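Local coordinates for protein particle-associated lyase (Acinetobacter bacteriophage AP22, PDB 4Y9V) that probably cleaves the capsular polysaccharide of Acinetobacter baumannii as a trimeric phage tailspike lyase, and binds a capsular saccharide, at residues N67-D72 against D94-V99. Sequence-based numbering, arbitrary orientation. Where two conformers were deposited one is given.
Sequences NQVKSD and DDFEFV. With EDO (1,2-ethanediol), chain F.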
# COMPACT_ATOMS: atom_id res chain seq x y z
N ASN A 67 32.65 30.59 -6.35
CA ASN A 67 33.68 29.82 -7.08
C ASN A 67 34.98 29.75 -6.28
O ASN A 67 35.65 28.72 -6.29
CB ASN A 67 33.89 30.40 -8.46
CG ASN A 67 32.83 29.96 -9.48
OD1 ASN A 67 32.31 28.82 -9.33
ND2 ASN A 67 32.48 30.77 -10.42
N GLN A 68 35.37 30.85 -5.59
CA GLN A 68 36.61 30.82 -4.83
C GLN A 68 36.49 29.89 -3.62
O GLN A 68 37.42 29.15 -3.31
CB GLN A 68 37.02 32.23 -4.39
CG GLN A 68 38.41 32.24 -3.80
CD GLN A 68 39.46 31.95 -4.87
OE1 GLN A 68 39.36 32.47 -5.99
NE2 GLN A 68 40.43 31.16 -4.54
N VAL A 69 35.35 29.93 -2.92
CA VAL A 69 35.14 29.03 -1.78
C VAL A 69 35.29 27.57 -2.22
O VAL A 69 36.05 26.84 -1.54
CB VAL A 69 33.74 29.28 -1.16
CG1 VAL A 69 33.44 28.19 -0.13
CG2 VAL A 69 33.63 30.66 -0.54
N LYS A 70 34.65 27.18 -3.29
CA LYS A 70 34.72 25.78 -3.73
C LYS A 70 36.12 25.46 -4.25
O LYS A 70 36.64 24.37 -4.04
CB LYS A 70 33.62 25.40 -4.70
CG LYS A 70 33.71 25.83 -6.08
CD LYS A 70 32.47 25.48 -6.96
CE LYS A 70 32.81 25.69 -8.46
NZ LYS A 70 33.78 24.73 -8.99
N SER A 71 36.78 26.42 -4.88
CA SER A 71 38.12 26.21 -5.42
C SER A 71 39.11 26.04 -4.27
O SER A 71 40.18 25.35 -4.37
CB SER A 71 38.54 27.38 -6.27
OG SER A 71 37.80 27.40 -7.49
N ASP A 72 38.84 26.69 -3.16
CA ASP A 72 39.69 26.59 -2.02
C ASP A 72 39.46 25.19 -1.35
O ASP A 72 40.24 25.00 -0.40
CB ASP A 72 39.48 27.74 -1.03
CG ASP A 72 40.00 29.09 -1.51
OD1 ASP A 72 40.76 29.16 -2.52
OD2 ASP A 72 39.67 30.10 -0.84
N ASP A 94 33.21 18.70 -6.72
CA ASP A 94 33.71 18.07 -5.52
C ASP A 94 32.65 18.19 -4.44
O ASP A 94 31.78 19.09 -4.49
CB ASP A 94 35.05 18.71 -5.00
CG ASP A 94 36.17 18.15 -5.89
OD1 ASP A 94 36.42 16.91 -5.85
OD2 ASP A 94 36.77 18.88 -6.64
N ASP A 95 32.70 17.33 -3.44
CA ASP A 95 31.80 17.37 -2.31
C ASP A 95 31.73 18.78 -1.74
O ASP A 95 32.74 19.46 -1.62
CB ASP A 95 32.23 16.41 -1.21
CG ASP A 95 32.30 14.98 -1.65
OD1 ASP A 95 31.68 14.59 -2.64
OD2 ASP A 95 32.99 14.20 -0.88
N PHE A 96 30.53 19.21 -1.35
CA PHE A 96 30.31 20.54 -0.82
C PHE A 96 29.05 20.52 0.01
O PHE A 96 28.08 19.89 -0.41
CB PHE A 96 30.17 21.54 -1.99
CG PHE A 96 30.24 22.98 -1.56
CD1 PHE A 96 29.12 23.69 -1.20
CD2 PHE A 96 31.48 23.60 -1.52
CE1 PHE A 96 29.22 25.04 -0.80
CE2 PHE A 96 31.57 24.91 -1.13
CZ PHE A 96 30.47 25.64 -0.76
N GLU A 97 29.03 21.25 1.11
CA GLU A 97 27.87 21.35 1.98
C GLU A 97 27.56 22.81 2.30
O GLU A 97 28.44 23.52 2.79
CB GLU A 97 28.09 20.58 3.27
CG GLU A 97 26.92 20.70 4.25
CD GLU A 97 26.99 19.85 5.49
OE1 GLU A 97 28.03 19.19 5.73
OE2 GLU A 97 25.97 19.83 6.25
N PHE A 98 26.33 23.22 2.03
CA PHE A 98 25.82 24.50 2.52
C PHE A 98 25.08 24.31 3.84
O PHE A 98 24.28 23.38 4.00
CB PHE A 98 24.76 25.08 1.55
CG PHE A 98 25.33 25.70 0.31
CD1 PHE A 98 25.76 27.04 0.32
CD2 PHE A 98 25.42 25.00 -0.91
CE1 PHE A 98 26.21 27.64 -0.83
CE2 PHE A 98 25.89 25.62 -2.06
CZ PHE A 98 26.28 26.94 -2.02
N VAL A 99 25.28 25.28 4.75
CA VAL A 99 24.46 25.46 5.93
C VAL A 99 23.92 26.89 5.84
O VAL A 99 24.58 27.86 6.21
CB VAL A 99 25.19 25.23 7.25
CG1 VAL A 99 24.19 25.30 8.40
CG2 VAL A 99 25.94 23.93 7.25
C1 EDO F . 39.93 34.55 -0.09
O1 EDO F . 40.96 35.37 -0.68
C2 EDO F . 40.42 33.15 0.04
O2 EDO F . 40.65 32.57 -1.21
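K70, near the C-terminal end of helix 63-71, and F96, at the start of strand 96-100, bring the two backbones closest, with 7.4 Å between their CA atoms and no hydrogen bond joining the segments. The bridge is the F96 ring. With CG anti to the backbone N (chi1 -167°), the ring is carried off the strand toward the helix, where V69 CG1 meets its rim near the ring plane, 3.9 Å from F96 CE2. The two side chains cross at about a right angle, and K70 CB approaches the same CE2 obliquely, at 4.1 Å. Beyond CB the lysine chain leads away from F96, and its NZ is hydrogen-bonded to the carbonyl oxygen of E91. Across the CG-CZ axis of the ring from CE2, F96 CE1 lies 3.6 Å above the plane of the F98 ring, over its centre. Strand 96-100 runs parallel to 77-79 and 211-213 near the N-terminal end of the chain, in keeping with the stacked rungs of the parallel beta-helix that pectin lyase-like proteins form; V69 of the helix also touches L77 of strand 77-79, which F96 reaches from its own strand. Residues 67-72 are also bonded to one another. S71 N donates to N67 O, and Q68 NE2 donates to D72 OD1 (2.9 Å) from above the carboxylate plane, while D72 OD2 bonds to Y50 OH and to O2 of a 1,2-ethanediol, probably from the crystallisation liquor.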